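Local coordinates for plasmin and fibronectin-binding protein A (Streptococcus pneumoniae, PDB 4MR0) that acts at the bacterial surface as a fibronectin-dependent adhesin and invasin, and binds human fibronectin, plasmin, plasminogen and serum albumin, at residues E155-V160 / K177-N182; K161-L166 / K187-I192; G183-N188 / P238-S243; T220-G225 / F261-Q266; G244-G249 / H268-A273. One frame throughout, in Å; residues are numbered along the deposited sequence.

The five contacts lie in the N-terminal half of the parallel beta-helix that makes up most of the modelled part of this adhesin. From the N terminus, interaction 1 closes a loop by pairing strand 156-160 with strand 178-182. Interaction 2 starts directly after 155-160 and crosses interaction 1, bringing a metal-binding turn together. Interaction 3 opens at 183-188, sharing Lys187 and Asn188 with the end of interaction 2, and reaches forward to the loop 238-243. Interaction 4 begins within that span and crosses it, adding strand 260-265 beside strand 220-222. Interaction 5, whose first segment follows interaction 3 directly, crosses interaction 4 and pairs strands of another face.

Interaction 1: E155-V160 / K177-N182; sequences EGTYLV and KATILN
The ring of Tyr158 has the methyl group of Ala178 at its edge, near the ring plane, with Tyr158 CE2 4.2 Å from Ala178 CB; the small alanine suits a site beside so broad a neighbour. Phe153 meets the same tyrosine ring edge-to-face. The phenol oxygen is hydrogen-bonded to Pro154 O, which satisfies the polar end of a buried aromatic. The strands run in the same direction, 23° apart, their axes 4.5 Å from each other at the closest, and five hydrogen bonds join them, from Gly156 N to Lys177 O at one end to Val160 N to Leu181 O at the other. The shortest joins Tyr158 N to Thr179 O at 2.7 Å. Glycine is needed at 156, since at phi 147° a CB would jam against the carbonyl oxygen of Glu155. On the partly exposed side, Thr157 CG2 rests 3.9 Å from Leu181 CB, and Leu159 CD1 touches Leu181 CD2 at 4.0 Å. At the solvent end Glu155 and Lys177 run alongside each other in the same direction. The lysine chain bends to bring NZ 3.4 Å from Glu155 OE1 in a salt bridge. In the parallel beta-helix expected of the pectate lyase-like family, strand 220-222 continues the stack beyond 178-182, bonding through Thr220 to Ala178 and Ile180, while helix 132-143 packs against Tyr158 and Val160 through Ile135.

Interaction 2: K161-L166 / K187-I192; sequences KEIVFL and KNHPSI. With MN (manganese (II) ion), chain F.
Glu162 and His189 meet at about a right angle, with carboxylate and imidazole planes 82° apart, and a manganese ion joins them on a turn of the parallel beta-helix. Each offers one atom: Glu162 OE2 binds the metal at 2.2 Å and His189 NE2 at 2.3 Å. Three waters and Thr200 O bring the ligands to six. Manganese(II) readily takes carboxylate oxygen and imidazole nitrogen as ligands, and here the second polar atom of each group is bonded elsewhere, which helps to hold it. For the histidine, CG stands anti to the backbone N (chi1 -172°), and ND1 donates to Pro190 O at 2.7 Å, in the ring plane and on a carbonyl lone pair; this fixes the ring's rotation and leaves NE2 for the metal. For the glutamate, OE1 accepts from Ile163 N at 2.7 Å on its anti lone pair, and also from metal-bound water 1. Phe199 meets the histidine ring edge-to-face. Ile163 forms the apolar flank, its CD1 lying 3.8 Å from His189 CE1 and 4.3 Å from Pro190 CG. Farther back along the same side chain, Ile163 CG1 sits 3.5 Å from Ile192 O, a buried carbonyl oxygen with no polar partner in the model.

Interaction 3: G183-N188 / P238-S243; sequences GINIKN and PLINSS
Asn185 OD1 accepts a hydrogen bond from Leu239 N at 2.7 Å, with the donor in the carbonyl plane and on a lone pair; the angle at the hydrogen is 153°. CG stands anti to the backbone N (chi1 178°), and the amide beyond it turns OD1 to the leucine N-H. The leucine then crosses the amide at about a right angle: Leu239 CB lies 3.2 Å from Asn185 OD1, and Leu239 CG is 3.8 Å from Asn185 ND2. Pro238 also crosses at about a right angle, placing its CD 3.7 Å from Asn185 OD1. Pro238 N comes near the same oxygen too, but a proline nitrogen has no hydrogen to give, so Leu239 supplies the bond. Asparagine thus suits the place as a short side chain whose carbonyl oxygen can accept from a backbone N-H of the other loop. Both segments are loops of the parallel beta-helix, 183-188 leading from strand 178-182 toward strand 191-192, while the loop 238-243 runs into strand 243-252, so a side-chain bond ties together two loops that form no strand pair with each other. Deeper in, the buried Ile240 presses CG2 to 3.3 Å from Ile184 O, an oxygen also hydrogen-bonded to Ser191 OG. At the exposed end the chain turns at Asn188, whose left-handed backbone angles asparagine tolerates well. There water 4 accepts from Asn188 N at 2.8 Å and donates to Leu239 O at 3.1 Å.

Interaction 4: T220-G225 / F261-Q266; sequences TIDMNG and FKDSYQ
Met223 sets CG anti to its carbonyl carbon (chi1 -62°) and then bends at chi3 (-83°), which carries the methyl CE over to Phe261 CB at 3.6 Å. Met223 SD lies 3.9 Å from Ser264 CB, and the methyl is also close to the backbone of Lys262; a flexible, unbranched chain can follow such a surface. Ile221 and Phe261 run together on the same side of the strands, and Ile221 CD1 touches Phe261 CE2 at 4.0 Å. Phe285 stacks on the phenylalanine ring. The strands run parallel and bond through Lys262 N to Ile221 O, then through Met223 N to Lys262 O. Past the last strand pair, Gly225 N donates to Asp263 O at 2.7 Å. Glycine is called for here, because a CB would collide with Tyr265 N. On the other side the lysine chain is extended, and Lys262 CE passes 4.0 Å from Thr220 CG2. Two acidic groups come close as well: Asp222 OD1 and Asp263 OD2 are 4.3 Å apart. Water 5 sits between them, near enough to donate to either, and may ease the repulsion, while Asp263 OD1 is held by Ser339 and Ser342. Parallel pairing with an apolar row facing inward is characteristic of the beta-helix, and 261-266 lies in the first PbH1 repeat of this protein.

Interaction 5: G244-G249 / H268-A273; sequences GAFAIG and HAIQIA. With MN (manganese (II) ion), chain G.
Phe246 and Ile270 project together from neighbouring strands, flank against flank, with Phe246 CD2 4.1 Å from Ile270 CG1. They belong to the apolar interior of a parallel beta-helix. Ile248 extends the row, its CD1 4.2 Å from Ile270 CG2 and 4.3 Å from Ile272 CG1, and beta-branched isoleucine suits such extended, in-register strands. Ile256 packs against Phe246, Ile248 and Ile270. Backbone bonds then hold the strands: Phe246 O accepts from Gln271 N, Gln271 O from Ile248 N, and Ile248 O from Ala273 N. At the corner where the chain turns, Ala269 O is gripped twice, by Ala245 N and Phe246 N, both at 2.9 Å. Gly244 has to be small there, as a CB would clash with His268 O. The other side of the strands carries Ala247 and Gln271. Gln271 CG is anti to its carbonyl carbon (chi1 -70°), and the chain runs on extended to bind manganese through OE1 at 2.3 Å; Gln306, Glu308 and Gly314 also bind this ion. The other amide atom, NE2, is hydrogen-bonded to Tyr317 OH. It also donates to water 6 at 3.1 Å, and that water in turn donates to Phe246 O and, at 2.6 Å, to His268 O.

Interaction 1: E155-V160 / K177-N182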
# COMPACT_ATOMS: atom_id res chain seq x y z
N GLU A 155 3.55 -21.13 21.96
CA GLU A 155 2.47 -21.60 21.10
C GLU A 155 1.15 -21.35 21.80
O GLU A 155 1.05 -21.49 23.02
CB GLU A 155 2.61 -23.10 20.83
CG GLU A 155 1.54 -23.64 19.91
CD GLU A 155 1.58 -25.16 19.78
OE1 GLU A 155 2.70 -25.73 19.81
OE2 GLU A 155 0.50 -25.77 19.64
N GLY A 156 0.12 -20.98 21.04
CA GLY A 156 -1.18 -20.73 21.63
C GLY A 156 -1.96 -19.65 20.92
O GLY A 156 -1.51 -19.10 19.91
N THR A 157 -3.15 -19.35 21.43
CA THR A 157 -3.99 -18.31 20.85
C THR A 157 -4.27 -17.31 21.96
O THR A 157 -4.89 -17.65 22.97
CB THR A 157 -5.30 -18.89 20.30
OG1 THR A 157 -5.00 -19.89 19.33
CG2 THR A 157 -6.12 -17.80 19.63
N TYR A 158 -3.81 -16.08 21.77
CA TYR A 158 -3.96 -15.04 22.77
C TYR A 158 -5.05 -14.04 22.42
O TYR A 158 -4.85 -13.15 21.59
CB TYR A 158 -2.63 -14.33 22.95
CG TYR A 158 -1.52 -15.30 23.31
CD1 TYR A 158 -1.27 -15.63 24.64
CD2 TYR A 158 -0.76 -15.91 22.32
CE1 TYR A 158 -0.30 -16.57 24.97
CE2 TYR A 158 0.22 -16.85 22.64
CZ TYR A 158 0.44 -17.17 23.97
OH TYR A 158 1.40 -18.10 24.30
N LEU A 159 -6.20 -14.19 23.05
CA LEU A 159 -7.33 -13.30 22.82
C LEU A 159 -7.11 -11.98 23.56
O LEU A 159 -6.64 -11.98 24.70
CB LEU A 159 -8.62 -13.95 23.33
CG LEU A 159 -9.86 -13.06 23.41
CD1 LEU A 159 -10.36 -12.76 22.00
CD2 LEU A 159 -10.95 -13.75 24.23
N VAL A 160 -7.43 -10.86 22.90
CA VAL A 160 -7.33 -9.55 23.56
C VAL A 160 -8.65 -8.83 23.35
O VAL A 160 -9.18 -8.77 22.24
CB VAL A 160 -6.17 -8.68 23.02
CG1 VAL A 160 -4.84 -9.34 23.36
CG2 VAL A 160 -6.31 -8.44 21.51
N LYS A 177 3.59 -20.97 16.02
CA LYS A 177 2.21 -21.37 16.27
C LYS A 177 1.51 -20.50 17.30
O LYS A 177 0.52 -20.90 17.91
CB LYS A 177 2.16 -22.85 16.69
CG LYS A 177 2.69 -23.78 15.61
CD LYS A 177 1.95 -25.12 15.60
CE LYS A 177 2.34 -26.00 16.78
NZ LYS A 177 3.72 -26.54 16.64
N ALA A 178 2.04 -19.29 17.50
CA ALA A 178 1.43 -18.33 18.41
C ALA A 178 0.55 -17.42 17.56
O ALA A 178 1.00 -16.89 16.54
CB ALA A 178 2.50 -17.52 19.13
N THR A 179 -0.71 -17.28 17.97
CA THR A 179 -1.66 -16.43 17.25
C THR A 179 -2.29 -15.41 18.19
O THR A 179 -2.78 -15.75 19.27
CB THR A 179 -2.81 -17.27 16.63
OG1 THR A 179 -2.29 -18.12 15.61
CG2 THR A 179 -3.87 -16.35 16.03
N ILE A 180 -2.27 -14.14 17.79
CA ILE A 180 -2.88 -13.10 18.59
C ILE A 180 -4.28 -12.93 18.00
O ILE A 180 -4.42 -12.59 16.82
CB ILE A 180 -2.05 -11.81 18.53
CG1 ILE A 180 -0.73 -12.04 19.28
CG2 ILE A 180 -2.82 -10.65 19.14
CD1 ILE A 180 0.17 -10.85 19.34
N LEU A 181 -5.30 -13.19 18.81
CA LEU A 181 -6.68 -13.09 18.34
C LEU A 181 -7.36 -11.77 18.70
O LEU A 181 -7.52 -11.44 19.87
CB LEU A 181 -7.50 -14.26 18.89
CG LEU A 181 -8.99 -14.32 18.51
CD1 LEU A 181 -9.15 -14.42 17.00
CD2 LEU A 181 -9.64 -15.51 19.21
N ASN A 182 -7.79 -11.03 17.68
CA ASN A 182 -8.45 -9.76 17.92
C ASN A 182 -9.88 -9.91 18.45
O ASN A 182 -10.79 -10.32 17.71
CB ASN A 182 -8.47 -8.91 16.66
CG ASN A 182 -9.19 -7.60 16.86
OD1 ASN A 182 -9.29 -7.11 17.99
ND2 ASN A 182 -9.68 -7.01 15.77

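Interaction 2: K161-L166 / K187-I192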
# COMPACT_ATOMS: atom_id res chain seq x y z
N LYS A 161 -9.21 -8.28 24.42
CA LYS A 161 -10.48 -7.58 24.33
C LYS A 161 -10.34 -6.06 24.31
O LYS A 161 -11.34 -5.33 24.29
CB LYS A 161 -11.42 -8.01 25.45
CG LYS A 161 -11.87 -9.46 25.33
CD LYS A 161 -13.13 -9.69 26.14
CE LYS A 161 -13.59 -11.14 26.07
NZ LYS A 161 -14.92 -11.29 26.73
N GLU A 162 -9.09 -5.60 24.33
CA GLU A 162 -8.79 -4.17 24.25
C GLU A 162 -7.41 -4.03 23.61
O GLU A 162 -6.69 -5.02 23.44
CB GLU A 162 -8.80 -3.51 25.63
CG GLU A 162 -9.96 -2.51 25.85
CD GLU A 162 -9.77 -1.17 25.12
OE1 GLU A 162 -8.76 -0.99 24.41
OE2 GLU A 162 -10.64 -0.29 25.27
N ILE A 163 -7.06 -2.79 23.27
CA ILE A 163 -5.80 -2.46 22.62
C ILE A 163 -4.58 -2.67 23.50
O ILE A 163 -4.59 -2.36 24.68
CB ILE A 163 -5.82 -0.98 22.16
CG1 ILE A 163 -7.03 -0.71 21.27
CG2 ILE A 163 -4.52 -0.63 21.43
CD1 ILE A 163 -7.27 0.76 20.98
N VAL A 164 -3.53 -3.22 22.89
CA VAL A 164 -2.25 -3.45 23.56
C VAL A 164 -1.34 -2.30 23.12
O VAL A 164 -1.32 -1.94 21.94
CB VAL A 164 -1.63 -4.79 23.10
CG1 VAL A 164 -0.24 -4.95 23.71
CG2 VAL A 164 -2.53 -5.95 23.50
N PHE A 165 -0.59 -1.74 24.05
CA PHE A 165 0.29 -0.63 23.73
C PHE A 165 1.76 -0.99 23.75
O PHE A 165 2.30 -1.38 24.79
CB PHE A 165 0.00 0.53 24.69
CG PHE A 165 -1.44 0.93 24.70
CD1 PHE A 165 -2.00 1.60 23.62
CD2 PHE A 165 -2.26 0.58 25.77
CE1 PHE A 165 -3.36 1.91 23.59
CE2 PHE A 165 -3.63 0.89 25.76
CZ PHE A 165 -4.17 1.55 24.66
N LEU A 166 2.40 -0.86 22.60
CA LEU A 166 3.82 -1.16 22.48
C LEU A 166 4.55 -0.01 23.15
O LEU A 166 4.05 1.11 23.20
CB LEU A 166 4.21 -1.25 21.00
CG LEU A 166 3.45 -2.32 20.22
CD1 LEU A 166 3.83 -2.25 18.75
CD2 LEU A 166 3.75 -3.71 20.79
N LYS A 187 -18.16 -0.44 20.37
CA LYS A 187 -18.91 0.51 19.55
C LYS A 187 -18.21 1.88 19.47
O LYS A 187 -17.68 2.37 20.46
CB LYS A 187 -20.30 0.70 20.16
CG LYS A 187 -21.26 1.50 19.32
CD LYS A 187 -21.73 0.69 18.13
CE LYS A 187 -22.70 1.49 17.28
NZ LYS A 187 -23.19 0.68 16.13
N ASN A 188 -18.21 2.48 18.28
CA ASN A 188 -17.60 3.81 18.10
C ASN A 188 -16.16 3.79 18.61
O ASN A 188 -15.68 4.77 19.19
CB ASN A 188 -18.41 4.84 18.89
CG ASN A 188 -18.04 6.28 18.54
OD1 ASN A 188 -18.09 7.17 19.39
ND2 ASN A 188 -17.70 6.51 17.28
N HIS A 189 -15.47 2.68 18.36
CA HIS A 189 -14.11 2.50 18.87
C HIS A 189 -13.28 1.69 17.87
O HIS A 189 -13.78 0.78 17.21
CB HIS A 189 -14.24 1.77 20.21
CG HIS A 189 -12.97 1.66 21.00
ND1 HIS A 189 -11.91 0.86 20.61
CD2 HIS A 189 -12.63 2.17 22.21
CE1 HIS A 189 -10.98 0.87 21.55
NE2 HIS A 189 -11.39 1.66 22.53
N PRO A 190 -11.98 2.01 17.75
CA PRO A 190 -11.16 1.24 16.80
C PRO A 190 -10.97 -0.21 17.24
O PRO A 190 -11.08 -0.53 18.42
CB PRO A 190 -9.84 2.02 16.77
CG PRO A 190 -9.79 2.69 18.12
CD PRO A 190 -11.22 3.13 18.33
N SER A 191 -10.71 -1.08 16.27
CA SER A 191 -10.48 -2.49 16.55
C SER A 191 -9.12 -2.82 15.94
O SER A 191 -9.01 -3.58 14.98
CB SER A 191 -11.58 -3.35 15.91
OG SER A 191 -11.43 -4.72 16.25
N ILE A 192 -8.09 -2.21 16.52
CA ILE A 192 -6.71 -2.39 16.08
C ILE A 192 -5.98 -2.96 17.30
O ILE A 192 -6.02 -2.38 18.38
CB ILE A 192 -6.10 -1.04 15.66
CG1 ILE A 192 -6.94 -0.46 14.51
CG2 ILE A 192 -4.63 -1.21 15.27
CD1 ILE A 192 -6.55 0.97 14.10
MN MN F . -10.81 1.83 24.78
O HOH W 1 -8.47 1.66 24.34
O HOH W 2 -13.08 1.77 25.51
O HOH W 3 -10.06 2.15 26.89

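Interaction 3: G183-N188 / P238-S243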
# COMPACT_ATOMS: atom_id res chain seq x y z
N GLY A 183 -10.07 -9.58 19.72
CA GLY A 183 -11.39 -9.67 20.33
C GLY A 183 -11.93 -8.30 20.70
O GLY A 183 -12.85 -8.18 21.51
N ILE A 184 -11.35 -7.25 20.11
CA ILE A 184 -11.78 -5.88 20.39
C ILE A 184 -13.07 -5.60 19.63
O ILE A 184 -13.06 -5.37 18.41
CB ILE A 184 -10.68 -4.89 19.96
CG1 ILE A 184 -9.33 -5.33 20.54
CG2 ILE A 184 -11.00 -3.49 20.47
CD1 ILE A 184 -8.13 -4.62 19.95
N ASN A 185 -14.19 -5.63 20.35
CA ASN A 185 -15.50 -5.40 19.76
C ASN A 185 -16.22 -4.31 20.55
O ASN A 185 -17.12 -4.57 21.35
CB ASN A 185 -16.29 -6.72 19.81
CG ASN A 185 -17.70 -6.59 19.25
OD1 ASN A 185 -17.90 -6.09 18.14
ND2 ASN A 185 -18.68 -7.06 20.02
N ILE A 186 -15.80 -3.07 20.30
CA ILE A 186 -16.33 -1.90 20.99
C ILE A 186 -16.96 -0.90 20.02
O ILE A 186 -16.39 -0.55 18.99
CB ILE A 186 -15.18 -1.22 21.79
CG1 ILE A 186 -14.55 -2.24 22.74
CG2 ILE A 186 -15.71 -0.04 22.58
CD1 ILE A 186 -13.28 -1.75 23.43
N LYS A 187 -18.16 -0.44 20.37
CA LYS A 187 -18.91 0.51 19.55
C LYS A 187 -18.21 1.88 19.47
O LYS A 187 -17.68 2.37 20.46
CB LYS A 187 -20.30 0.70 20.16
CG LYS A 187 -21.26 1.50 19.32
CD LYS A 187 -21.73 0.69 18.13
CE LYS A 187 -22.70 1.49 17.28
NZ LYS A 187 -23.19 0.68 16.13
N ASN A 188 -18.21 2.48 18.28
CA ASN A 188 -17.60 3.81 18.10
C ASN A 188 -16.16 3.79 18.61
O ASN A 188 -15.68 4.77 19.19
CB ASN A 188 -18.41 4.84 18.89
CG ASN A 188 -18.04 6.28 18.54
OD1 ASN A 188 -18.09 7.17 19.39
ND2 ASN A 188 -17.70 6.51 17.28
N PRO A 238 -19.25 -8.03 15.79
CA PRO A 238 -20.43 -7.33 15.25
C PRO A 238 -20.55 -5.83 15.47
O PRO A 238 -21.31 -5.17 14.76
CB PRO A 238 -21.59 -8.11 15.88
CG PRO A 238 -21.03 -8.54 17.19
CD PRO A 238 -19.65 -9.01 16.81
N LEU A 239 -19.80 -5.27 16.42
CA LEU A 239 -19.88 -3.84 16.70
C LEU A 239 -18.82 -2.94 16.04
O LEU A 239 -18.95 -1.72 16.09
CB LEU A 239 -19.87 -3.59 18.21
CG LEU A 239 -20.99 -4.23 19.03
CD1 LEU A 239 -20.83 -3.82 20.49
CD2 LEU A 239 -22.35 -3.80 18.51
N ILE A 240 -17.80 -3.52 15.42
CA ILE A 240 -16.75 -2.71 14.80
C ILE A 240 -17.07 -2.21 13.39
O ILE A 240 -17.96 -2.73 12.70
CB ILE A 240 -15.42 -3.49 14.74
CG1 ILE A 240 -15.55 -4.66 13.76
CG2 ILE A 240 -15.08 -4.03 16.14
CD1 ILE A 240 -14.24 -5.37 13.48
N ASN A 241 -16.33 -1.19 12.96
CA ASN A 241 -16.49 -0.63 11.61
C ASN A 241 -15.29 -1.01 10.75
O ASN A 241 -15.33 -0.88 9.54
CB ASN A 241 -16.62 0.90 11.66
CG ASN A 241 -17.98 1.34 12.17
OD1 ASN A 241 -19.02 0.78 11.78
ND2 ASN A 241 -17.98 2.38 13.00
N SER A 242 -14.22 -1.48 11.39
CA SER A 242 -13.00 -1.91 10.69
C SER A 242 -12.04 -2.54 11.71
O SER A 242 -12.13 -2.25 12.90
CB SER A 242 -12.30 -0.73 10.01
OG SER A 242 -11.69 0.13 10.96
N SER A 243 -11.16 -3.42 11.25
CA SER A 243 -10.19 -4.02 12.15
C SER A 243 -8.81 -3.96 11.50
O SER A 243 -8.69 -3.98 10.27
CB SER A 243 -10.56 -5.48 12.48
OG SER A 243 -10.38 -6.34 11.38
O HOH W 4 -19.23 1.36 15.94

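Interaction 4: T220-G225 / F261-Q266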
# COMPACT_ATOMS: atom_id res chain seq x y z
N THR A 220 1.13 -15.19 14.11
CA THR A 220 0.00 -14.74 13.31
C THR A 220 -0.79 -13.74 14.12
O THR A 220 -0.80 -13.79 15.36
CB THR A 220 -0.93 -15.93 12.98
OG1 THR A 220 -0.22 -16.90 12.19
CG2 THR A 220 -2.17 -15.46 12.23
N ILE A 221 -1.43 -12.81 13.42
CA ILE A 221 -2.31 -11.84 14.07
C ILE A 221 -3.61 -12.02 13.32
O ILE A 221 -3.69 -11.69 12.14
CB ILE A 221 -1.83 -10.38 13.92
CG1 ILE A 221 -0.51 -10.18 14.67
CG2 ILE A 221 -2.89 -9.43 14.49
CD1 ILE A 221 0.05 -8.75 14.56
N ASP A 222 -4.61 -12.60 13.98
CA ASP A 222 -5.92 -12.81 13.37
C ASP A 222 -6.72 -11.55 13.64
O ASP A 222 -7.22 -11.34 14.74
CB ASP A 222 -6.60 -14.01 14.02
CG ASP A 222 -7.87 -14.44 13.30
OD1 ASP A 222 -8.47 -13.60 12.61
OD2 ASP A 222 -8.26 -15.62 13.43
N MET A 223 -6.86 -10.71 12.64
CA MET A 223 -7.60 -9.48 12.83
C MET A 223 -9.10 -9.76 12.99
O MET A 223 -9.90 -8.86 13.23
CB MET A 223 -7.29 -8.53 11.68
CG MET A 223 -5.81 -8.15 11.64
SD MET A 223 -5.29 -7.06 10.26
CE MET A 223 -5.07 -8.43 8.94
N ASN A 224 -9.44 -11.05 12.84
CA ASN A 224 -10.79 -11.57 13.07
C ASN A 224 -11.94 -10.85 12.36
O ASN A 224 -13.02 -10.68 12.92
CB ASN A 224 -11.02 -11.55 14.59
CG ASN A 224 -11.99 -12.62 15.07
OD1 ASN A 224 -12.29 -13.58 14.37
ND2 ASN A 224 -12.47 -12.44 16.31
N GLY A 225 -11.72 -10.45 11.11
CA GLY A 225 -12.75 -9.73 10.39
C GLY A 225 -13.69 -10.45 9.44
O GLY A 225 -14.48 -9.80 8.77
N PHE A 261 -0.68 -11.82 8.73
CA PHE A 261 -1.85 -11.00 9.08
C PHE A 261 -3.08 -11.55 8.38
O PHE A 261 -3.10 -11.65 7.15
CB PHE A 261 -1.64 -9.56 8.64
CG PHE A 261 -0.44 -8.90 9.24
CD1 PHE A 261 0.83 -9.11 8.71
CD2 PHE A 261 -0.59 -8.04 10.33
CE1 PHE A 261 1.94 -8.47 9.25
CE2 PHE A 261 0.51 -7.39 10.88
CZ PHE A 261 1.78 -7.60 10.33
N LYS A 262 -4.11 -11.88 9.15
CA LYS A 262 -5.32 -12.45 8.56
C LYS A 262 -6.63 -11.71 8.77
O LYS A 262 -6.91 -11.18 9.85
CB LYS A 262 -5.53 -13.87 9.08
CG LYS A 262 -4.43 -14.86 8.80
CD LYS A 262 -4.85 -16.23 9.33
CE LYS A 262 -3.77 -17.29 9.09
NZ LYS A 262 -4.23 -18.63 9.55
N ASP A 263 -7.43 -11.72 7.71
CA ASP A 263 -8.78 -11.18 7.72
C ASP A 263 -9.09 -9.83 8.35
O ASP A 263 -9.75 -9.75 9.38
CB ASP A 263 -9.70 -12.24 8.32
CG ASP A 263 -9.48 -13.60 7.70
OD1 ASP A 263 -9.55 -13.69 6.46
OD2 ASP A 263 -9.24 -14.58 8.45
N SER A 264 -8.62 -8.78 7.70
CA SER A 264 -8.88 -7.43 8.16
C SER A 264 -10.34 -7.13 7.81
O SER A 264 -10.79 -7.49 6.73
CB SER A 264 -7.96 -6.46 7.43
OG SER A 264 -8.36 -5.12 7.63
N TYR A 265 -11.08 -6.50 8.72
CA TYR A 265 -12.46 -6.14 8.41
C TYR A 265 -12.41 -4.76 7.79
O TYR A 265 -12.29 -3.76 8.50
CB TYR A 265 -13.32 -6.10 9.68
CG TYR A 265 -14.76 -5.67 9.42
CD1 TYR A 265 -15.57 -6.39 8.54
CD2 TYR A 265 -15.31 -4.56 10.07
CE1 TYR A 265 -16.89 -6.01 8.30
CE2 TYR A 265 -16.63 -4.18 9.83
CZ TYR A 265 -17.41 -4.91 8.95
OH TYR A 265 -18.72 -4.54 8.71
N GLN A 266 -12.49 -4.72 6.46
CA GLN A 266 -12.43 -3.48 5.68
C GLN A 266 -11.54 -2.43 6.35
O GLN A 266 -11.96 -1.30 6.57
CB GLN A 266 -13.84 -2.91 5.46
CG GLN A 266 -14.63 -2.57 6.72
CD GLN A 266 -16.03 -2.08 6.41
OE1 GLN A 266 -16.80 -1.71 7.30
NE2 GLN A 266 -16.38 -2.07 5.13
O HOH W 5 -10.09 -14.87 10.89

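Interaction 5: G244-G249 / H268-A273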
# COMPACT_ATOMS: atom_id res chain seq x y z
N GLY A 244 -7.78 -3.89 12.34
CA GLY A 244 -6.41 -3.82 11.87
C GLY A 244 -5.48 -4.42 12.91
O GLY A 244 -5.94 -4.87 13.96
N ALA A 245 -4.18 -4.41 12.63
CA ALA A 245 -3.22 -4.98 13.58
C ALA A 245 -2.32 -3.96 14.27
O ALA A 245 -2.11 -4.04 15.48
CB ALA A 245 -2.34 -6.03 12.87
N PHE A 246 -1.79 -3.02 13.50
CA PHE A 246 -0.88 -2.02 14.04
C PHE A 246 -1.22 -0.57 13.69
O PHE A 246 -1.60 -0.27 12.57
CB PHE A 246 0.55 -2.27 13.53
CG PHE A 246 1.21 -3.49 14.11
CD1 PHE A 246 1.88 -3.42 15.33
CD2 PHE A 246 1.20 -4.70 13.42
CE1 PHE A 246 2.54 -4.53 15.85
CE2 PHE A 246 1.85 -5.82 13.94
CZ PHE A 246 2.52 -5.74 15.15
N ALA A 247 -1.08 0.31 14.68
CA ALA A 247 -1.28 1.74 14.49
C ALA A 247 0.03 2.31 15.03
O ALA A 247 0.21 2.48 16.24
CB ALA A 247 -2.46 2.25 15.29
N ILE A 248 0.96 2.58 14.12
CA ILE A 248 2.27 3.10 14.44
C ILE A 248 2.31 4.60 14.18
O ILE A 248 2.30 5.04 13.04
CB ILE A 248 3.34 2.39 13.59
CG1 ILE A 248 3.27 0.87 13.83
CG2 ILE A 248 4.73 2.91 13.92
CD1 ILE A 248 4.03 0.06 12.83
N GLY A 249 2.36 5.39 15.25
CA GLY A 249 2.39 6.83 15.08
C GLY A 249 3.48 7.52 15.87
O GLY A 249 3.73 7.17 17.03
N HIS A 268 -7.12 -1.26 7.66
CA HIS A 268 -5.68 -1.22 7.44
C HIS A 268 -5.01 -2.20 8.39
O HIS A 268 -5.17 -2.08 9.60
CB HIS A 268 -5.13 0.17 7.75
CG HIS A 268 -5.85 1.28 7.04
ND1 HIS A 268 -5.80 1.45 5.68
CD2 HIS A 268 -6.59 2.31 7.53
CE1 HIS A 268 -6.48 2.53 5.35
NE2 HIS A 268 -6.97 3.07 6.45
N ALA A 269 -4.27 -3.16 7.86
CA ALA A 269 -3.58 -4.10 8.72
C ALA A 269 -2.53 -3.30 9.49
O ALA A 269 -2.29 -3.53 10.67
CB ALA A 269 -2.90 -5.18 7.89
N ILE A 270 -1.93 -2.33 8.80
CA ILE A 270 -0.91 -1.49 9.40
C ILE A 270 -1.02 -0.05 8.94
O ILE A 270 -1.22 0.22 7.76
CB ILE A 270 0.51 -1.99 9.01
CG1 ILE A 270 0.73 -3.42 9.52
CG2 ILE A 270 1.57 -1.04 9.58
CD1 ILE A 270 2.03 -4.05 9.02
N GLN A 271 -0.89 0.88 9.88
CA GLN A 271 -0.89 2.31 9.57
C GLN A 271 0.40 2.86 10.14
O GLN A 271 0.69 2.69 11.33
CB GLN A 271 -2.08 3.04 10.20
CG GLN A 271 -3.43 2.71 9.57
CD GLN A 271 -4.58 3.39 10.28
OE1 GLN A 271 -4.81 4.59 10.11
NE2 GLN A 271 -5.31 2.63 11.10
N ILE A 272 1.18 3.50 9.29
CA ILE A 272 2.46 4.09 9.68
C ILE A 272 2.29 5.57 9.43
O ILE A 272 2.24 6.00 8.27
CB ILE A 272 3.60 3.52 8.80
CG1 ILE A 272 3.67 2.00 8.97
CG2 ILE A 272 4.94 4.17 9.17
CD1 ILE A 272 4.56 1.31 7.93
N ALA A 273 2.18 6.34 10.51
CA ALA A 273 1.94 7.77 10.42
C ALA A 273 2.97 8.57 11.20
O ALA A 273 3.17 8.34 12.39
CB ALA A 273 0.54 8.09 10.95
MN MN G . -4.66 6.24 8.50
O HOH W 6 -4.22 -0.27 11.26